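Local coordinates for uncharacterized protein (Bacteroides uniformis ATCC 8492, PDB 4Q68) that probably acts as an N-acetylmuramoyl-L-alanine amidase of the NlpC/P60 type, cleaving the bond between sugar and peptide in bacterial cell-wall fragments, at residues A[218-221]-A[222-225]; A[70-73]-A[74-78]. One frame throughout, in Å; residues are numbered along the deposited sequence.

Overall arrangement
Contact 2 comes first along the chain, in the last turn of helix 64-75 and the turn after it; contact 1 follows far downstream, in the loop entering helix 220-225 and that helix itself. Their centres are 30 Å apart, on opposite sides of the chain's centre, and their nearest atoms stay about 19 Å from each other. Contact 2 marks a helix ending, where Tyr-76 leaves helix 64-75, and contact 1 a helix beginning, with Pro-219 at the N-cap of helix 220-225. Both belong to the same amidase-like fold but join different parts of it: contact 2 packs helix 64-75 against helix 41-53, whereas contact 1 packs helix 220-225 against strands 176-181 and 200-207 of the main antiparallel sheet.

Contact 1: residues A[218-221]-A[222-225]; sequences VPLS and QMLK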
ATOM      1  N   VAL A 218      18.977   1.784  -5.552  1.00  8.51           N
ATOM      2  CA  VAL A 218      19.328   0.385  -5.600  1.00  8.53           C
ATOM      3  C   VAL A 218      18.089  -0.405  -5.998  1.00  7.61           C
ATOM      4  O   VAL A 218      16.952   0.067  -5.847  1.00  7.76           O
ATOM      5  CB  VAL A 218      19.905  -0.106  -4.245  1.00  9.24           C
ATOM      6  CG1 VAL A 218      21.133   0.709  -3.885  1.00 11.02           C
ATOM      7  CG2 VAL A 218      18.864  -0.045  -3.114  1.00 10.24           C
ATOM      8  N   PRO A 219      18.272  -1.624  -6.508  1.00  7.65           N
ATOM      9  CA  PRO A 219      17.115  -2.432  -6.846  1.00  7.47           C
ATOM     10  C   PRO A 219      16.265  -2.766  -5.627  1.00  7.18           C
ATOM     11  O   PRO A 219      16.743  -2.774  -4.484  1.00  7.84           O
ATOM     12  CB  PRO A 219      17.740  -3.692  -7.458  1.00  8.30           C
ATOM     13  CG  PRO A 219      19.096  -3.256  -7.923  1.00  9.71           C
ATOM     14  CD  PRO A 219      19.529  -2.275  -6.900  1.00  8.76           C
ATOM     15  N   LEU A 220      15.005  -3.066  -5.883  1.00  6.64           N
ATOM     16  CA  LEU A 220      14.104  -3.510  -4.829  1.00  6.60           C
ATOM     17  C   LEU A 220      14.714  -4.664  -4.015  1.00  6.79           C
ATOM     18  O   LEU A 220      14.601  -4.685  -2.788  1.00  7.56           O
ATOM     19  CB  LEU A 220      12.757  -3.898  -5.441  1.00  6.63           C
ATOM     20  CG  LEU A 220      11.684  -4.433  -4.498  1.00  6.32           C
ATOM     21  CD1 LEU A 220      11.361  -3.496  -3.370  1.00  6.69           C
ATOM     22  CD2 LEU A 220      10.432  -4.777  -5.302  1.00  6.57           C
ATOM     23  N   SER A 221      15.375  -5.604  -4.686  1.00  7.07           N
ATOM     24  CA  SER A 221      16.024  -6.708  -3.994  1.00  7.77           C
ATOM     25  C   SER A 221      16.988  -6.201  -2.922  1.00  7.85           C
ATOM     26  O   SER A 221      17.079  -6.780  -1.837  1.00  9.11           O
ATOM     27  CB  SER A 221      16.781  -7.584  -4.987  1.00  8.41           C
ATOM     28  OG  SER A 221      17.692  -6.805  -5.741  1.00 10.10           O
ATOM     29  N   GLN A 222      17.755  -5.157  -3.241  1.00  8.62           N
ATOM     30  CA  GLN A 222      18.721  -4.585  -2.299  1.00  9.48           C
ATOM     31  C   GLN A 222      18.015  -3.837  -1.172  1.00  9.17           C
ATOM     32  O   GLN A 222      18.443  -3.886  -0.022  1.00  9.99           O
ATOM     33  CB  GLN A 222      19.695  -3.645  -3.022  1.00 10.05           C
ATOM     34  CG  GLN A 222      20.857  -3.167  -2.162  1.00 11.89           C
ATOM     35  CD  GLN A 222      21.805  -4.262  -1.798  1.00 14.09           C
ATOM     36  OE1 GLN A 222      22.188  -4.417  -0.622  1.00 19.35           O
ATOM     37  NE2 GLN A 222      22.206  -5.034  -2.784  1.00 18.11           N
HETATM   38  N   MSE A 223      16.957  -3.104  -1.505  1.00  8.65           N
HETATM   39  CA  MSE A 223      16.162  -2.437  -0.469  0.90  8.25           C
HETATM   40  C   MSE A 223      15.720  -3.448   0.573  1.00  8.26           C
HETATM   41  O   MSE A 223      15.792  -3.193   1.785  1.00  9.51           O
HETATM   42  CB  MSE A 223      14.921  -1.789  -1.071  0.90  8.16           C
HETATM   43  CG  MSE A 223      15.196  -0.624  -2.007  0.90  8.42           C
HETATM   44 SE   MSE A 223      13.555   0.103  -2.757  0.68  9.14          SE
HETATM   45  CE  MSE A 223      12.665   0.632  -1.103  0.90 12.12           C
ATOM     46  N   LEU A 224      15.261  -4.604   0.121  1.00  7.92           N
ATOM     47  CA  LEU A 224      14.824  -5.643   1.045  1.00  7.51           C
ATOM     48  C   LEU A 224      16.001  -6.187   1.860  1.00  9.02           C
ATOM     49  O   LEU A 224      15.910  -6.331   3.074  1.00  9.60           O
ATOM     50  CB  LEU A 224      14.117  -6.770   0.290  1.00  8.10           C
ATOM     51  CG  LEU A 224      12.872  -6.374  -0.513  1.00  7.89           C
ATOM     52  CD1 LEU A 224      12.387  -7.526  -1.353  1.00  9.58           C
ATOM     53  CD2 LEU A 224      11.745  -5.902   0.398  1.00  8.72           C
ATOM     54  N   LYS A 225      17.116  -6.465   1.203  1.00  9.92           N
ATOM     55  CA  LYS A 225      18.300  -6.984   1.883  0.50 11.66           C
ATOM     56  C   LYS A 225      18.749  -6.039   3.005  1.00 12.43           C
ATOM     57  O   LYS A 225      19.196  -6.487   4.061  1.00 15.92           O
ATOM     58  CB  LYS A 225      19.417  -7.182   0.848  0.50 12.76           C
ATOM     59  CG  LYS A 225      20.583  -8.045   1.280  0.50 14.49           C
ATOM     60  CD  LYS A 225      21.496  -8.366   0.092  0.50 18.17           C
ATOM     61  CE  LYS A 225      22.741  -9.130   0.519  0.50 22.23           C
ATOM     62  NZ  LYS A 225      23.385  -9.825  -0.629  0.50 28.00           N
TER
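Pro-219 and Met-223 are joined by the first full i to i+4 bond of helix 220-225, with Met-223 N 3.0 Å from Pro-219 O and the N-H...O angle a nearly straight 164°. Pro-219 holds the N-cap position, and its carbonyl is used twice, since Gln-222 N also reaches it through a weak, strongly bent bond. Leu-224 N repeats the straight pattern on Leu-220 O at 3.0 Å. One residue on, Lys-225 N bonds to Ser-221 O at 3.1 Å, this time with the donor tilted out of the carbonyl plane.

Ser-221 brings a polar side chain to the first turn. Its chi1 of 55° sets OG between the backbone N and the carbonyl carbon, folded back to 3.0 Å from Gln-222 N.

Apolar contacts fill the flanks. Val-218, just before the cap, presses CG2 against Gln-222 CB at 3.7 Å, the two side chains crossing at a slant, and the same methyl lies 3.9 Å from CG of the selenomethionine Met-223. Leu-220 and Leu-224 share another flank, where Leu-220 CD1 comes 4.3 Å from Leu-224 CG.

The short helix lies against the main antiparallel sheet of this amidase-like fold. Leu-220 and Leu-224 rest on Ile-177 and Ile-179 of strand 176-181 and on Leu-163 of a loop, while Met-223 reaches Leu-203 and His-205 of strand 200-207. The C-terminal end is tied by Lys-160 NZ to Leu-224 O, and a backbone bond joins Leu-220 to Leu-201, near the start of strand 200-207.

Contact 2: residues A[70-73]-A[74-78]; sequences NLQK and IRYRD
Leu-71 and Arg-75 lie side by side, one helical turn apart and pointing the same way, and Leu-71 CD1 sits over one face of the guanidinium, 3.9 Å from Arg-75 NH2 and off toward its rim. Leu-71 O also accepts Arg-75 N at 2.9 Å. The next bond, Tyr-76 N to Gln-72 O at 3.1 Å, leaves that oxygen at the edge of the tyrosine ring, in its plane and 3.6 Å from CD2. Gln-72 CG meets the same CD2, with the amide plane turned 87° from the ring. Arg-75 CG lies over one ring face. Ile-74 N bonds to Asn-70 O at 3.1 Å, and with CG1 anti to the carbonyl carbon (chi1 -68°) its side chain folds back along that oxygen, CG1 at 3.3 Å.

This is the C-terminal end of helix 64-75: Tyr-76 is the first residue to leave helical angles, yet its N-H still closes the last turn. A glycine in place of Ile-74 would probably open a gap against Leu-49 of helix 41-53 and leave Asn-70 O without its apolar cover.

Farther out, the guanidinium is fixed by a salt bridge from NE to Glu-46 and by NH1 to Val-33 O, Tyr-76 OH bonds to Glu-30, and Gln-72 NE2 reaches Gly-79 O.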
ATOM      1  N   ASN A  70     -12.970   7.333  -6.882  1.00  6.83           N
ATOM      2  CA  ASN A  70     -12.048   6.203  -6.934  1.00  6.43           C
ATOM      3  C   ASN A  70     -11.137   6.166  -5.724  1.00  5.95           C
ATOM      4  O   ASN A  70     -10.907   5.099  -5.154  1.00  6.42           O
ATOM      5  CB  ASN A  70     -11.264   6.212  -8.238  1.00  7.41           C
ATOM      6  CG  ASN A  70     -12.099   5.709  -9.377  1.00  8.88           C
ATOM      7  OD1 ASN A  70     -12.877   4.771  -9.206  1.00 10.77           O
ATOM      8  ND2 ASN A  70     -11.977   6.335 -10.530  1.00 10.71           N
ATOM      9  N   LEU A  71     -10.630   7.311  -5.294  1.00  6.13           N
ATOM     10  CA  LEU A  71      -9.805   7.361  -4.097  1.00  6.01           C
ATOM     11  C   LEU A  71     -10.579   6.831  -2.898  1.00  5.68           C
ATOM     12  O   LEU A  71     -10.040   6.070  -2.088  1.00  5.74           O
ATOM     13  CB  LEU A  71      -9.298   8.776  -3.843  1.00  6.13           C
ATOM     14  CG  LEU A  71      -8.420   8.935  -2.613  1.00  6.42           C
ATOM     15  CD1 LEU A  71      -7.144   8.131  -2.738  1.00  7.27           C
ATOM     16  CD2 LEU A  71      -8.127  10.399  -2.372  1.00  7.19           C
ATOM     17  N   GLN A  72     -11.840   7.238  -2.772  1.00  5.84           N
ATOM     18  CA  GLN A  72     -12.672   6.791  -1.668  1.00  5.94           C
ATOM     19  C   GLN A  72     -12.866   5.272  -1.691  1.00  6.05           C
ATOM     20  O   GLN A  72     -12.847   4.625  -0.642  1.00  6.46           O
ATOM     21  CB  GLN A  72     -13.993   7.517  -1.717  1.00  6.53           C
ATOM     22  CG  GLN A  72     -14.919   7.228  -0.562  1.00  7.59           C
ATOM     23  CD  GLN A  72     -16.148   8.100  -0.635  1.00  9.26           C
ATOM     24  OE1 GLN A  72     -16.036   9.291  -0.926  1.00 11.26           O
ATOM     25  NE2 GLN A  72     -17.319   7.521  -0.398  1.00 11.72           N
ATOM     26  N   LYS A  73     -13.058   4.708  -2.879  1.00  6.33           N
ATOM     27  CA  LYS A  73     -13.263   3.267  -2.955  0.65  7.29           C
ATOM     28  C   LYS A  73     -11.990   2.474  -2.663  1.00  6.06           C
ATOM     29  O   LYS A  73     -12.085   1.336  -2.208  1.00  6.65           O
ATOM     30  CB  LYS A  73     -13.959   2.832  -4.235  0.65 10.03           C
ATOM     31  CG  LYS A  73     -13.107   2.481  -5.406  0.65 11.33           C
ATOM     32  CD  LYS A  73     -13.992   1.965  -6.539  0.65 11.24           C
ATOM     33  CE  LYS A  73     -13.204   1.641  -7.774  0.65 12.76           C
ATOM     34  NZ  LYS A  73     -14.092   0.985  -8.787  0.65 15.23           N
ATOM     35  N   ILE A  74     -10.823   3.074  -2.865  1.00  5.52           N
ATOM     36  CA  ILE A  74      -9.537   2.475  -2.536  1.00  5.29           C
ATOM     37  C   ILE A  74      -9.236   2.581  -1.046  1.00  5.32           C
ATOM     38  O   ILE A  74      -8.722   1.649  -0.431  1.00  5.63           O
ATOM     39  CB  ILE A  74      -8.424   3.179  -3.351  1.00  5.57           C
ATOM     40  CG1 ILE A  74      -8.566   2.862  -4.831  1.00  5.68           C
ATOM     41  CG2 ILE A  74      -7.036   2.790  -2.852  1.00  6.00           C
ATOM     42  CD1 ILE A  74      -7.850   3.852  -5.722  1.00  6.19           C
ATOM     43  N   ARG A  75      -9.506   3.741  -0.466  1.00  5.38           N
ATOM     44  CA  ARG A  75      -9.024   4.047   0.871  1.00  5.28           C
ATOM     45  C   ARG A  75      -9.935   3.505   1.975  1.00  5.45           C
ATOM     46  O   ARG A  75      -9.448   3.231   3.081  1.00  6.10           O
ATOM     47  CB  ARG A  75      -8.843   5.568   1.017  1.00  5.45           C
ATOM     48  CG  ARG A  75      -8.442   6.005   2.413  1.00  6.02           C
ATOM     49  CD  ARG A  75      -8.054   7.463   2.469  1.00  6.41           C
ATOM     50  NE  ARG A  75      -6.849   7.724   1.703  1.00  6.23           N
ATOM     51  CZ  ARG A  75      -6.474   8.929   1.299  1.00  6.26           C
ATOM     52  NH1 ARG A  75      -7.189  10.004   1.612  1.00  6.99           N
ATOM     53  NH2 ARG A  75      -5.369   9.042   0.558  1.00  6.84           N
ATOM     54  N   TYR A  76     -11.232   3.373   1.692  1.00  5.45           N
ATOM     55  CA  TYR A  76     -12.230   2.985   2.676  1.00  5.86           C
ATOM     56  C   TYR A  76     -12.831   1.639   2.339  1.00  5.87           C
ATOM     57  O   TYR A  76     -13.014   1.275   1.176  1.00  6.42           O
ATOM     58  CB  TYR A  76     -13.332   4.055   2.771  1.00  6.23           C
ATOM     59  CG  TYR A  76     -12.767   5.344   3.302  1.00  6.25           C
ATOM     60  CD1 TYR A  76     -12.605   5.537   4.663  1.00  6.61           C
ATOM     61  CD2 TYR A  76     -12.346   6.354   2.446  1.00  6.41           C
ATOM     62  CE1 TYR A  76     -12.025   6.686   5.165  1.00  6.62           C
ATOM     63  CE2 TYR A  76     -11.774   7.508   2.934  1.00  6.70           C
ATOM     64  CZ  TYR A  76     -11.624   7.680   4.290  1.00  7.01           C
ATOM     65  OH  TYR A  76     -11.035   8.831   4.758  1.00  7.49           O
ATOM     66  N   ARG A  77     -13.196   0.909   3.390  1.00  6.41           N
ATOM     67  CA  ARG A  77     -13.803  -0.410   3.263  1.00  6.82           C
ATOM     68  C   ARG A  77     -15.096  -0.317   2.454  1.00  6.99           C
ATOM     69  O   ARG A  77     -16.053   0.356   2.870  1.00  7.77           O
ATOM     70  CB  ARG A  77     -14.064  -0.950   4.665  1.00  7.20           C
ATOM     71  CG  ARG A  77     -14.640  -2.363   4.754  1.00  8.36           C
ATOM     72  CD  ARG A  77     -14.715  -2.864   6.224  1.00  8.83           C
ATOM     73  NE  ARG A  77     -13.366  -2.998   6.780  1.00  8.72           N
ATOM     74  CZ  ARG A  77     -12.768  -2.145   7.615  1.00  7.55           C
ATOM     75  NH1 ARG A  77     -13.417  -1.098   8.117  1.00  8.76           N
ATOM     76  NH2 ARG A  77     -11.506  -2.339   7.969  1.00  8.07           N
ATOM     77  N   ASP A  78     -15.102  -0.953   1.287  1.00  7.46           N
ATOM     78  CA  ASP A  78     -16.222  -0.880   0.345  1.00  8.35           C
ATOM     79  C   ASP A  78     -16.599   0.552  -0.027  1.00  8.60           C
ATOM     80  O   ASP A  78     -17.727   0.831  -0.408  1.00 10.41           O
ATOM     81  CB  ASP A  78     -17.424  -1.649   0.881  1.00  9.53           C
ATOM     82  CG  ASP A  78     -17.118  -3.113   1.085  1.00 11.05           C
ATOM     83  OD1 ASP A  78     -16.324  -3.704   0.312  1.00 10.40           O
ATOM     84  OD2 ASP A  78     -17.671  -3.681   2.049  1.00 19.67           O
TER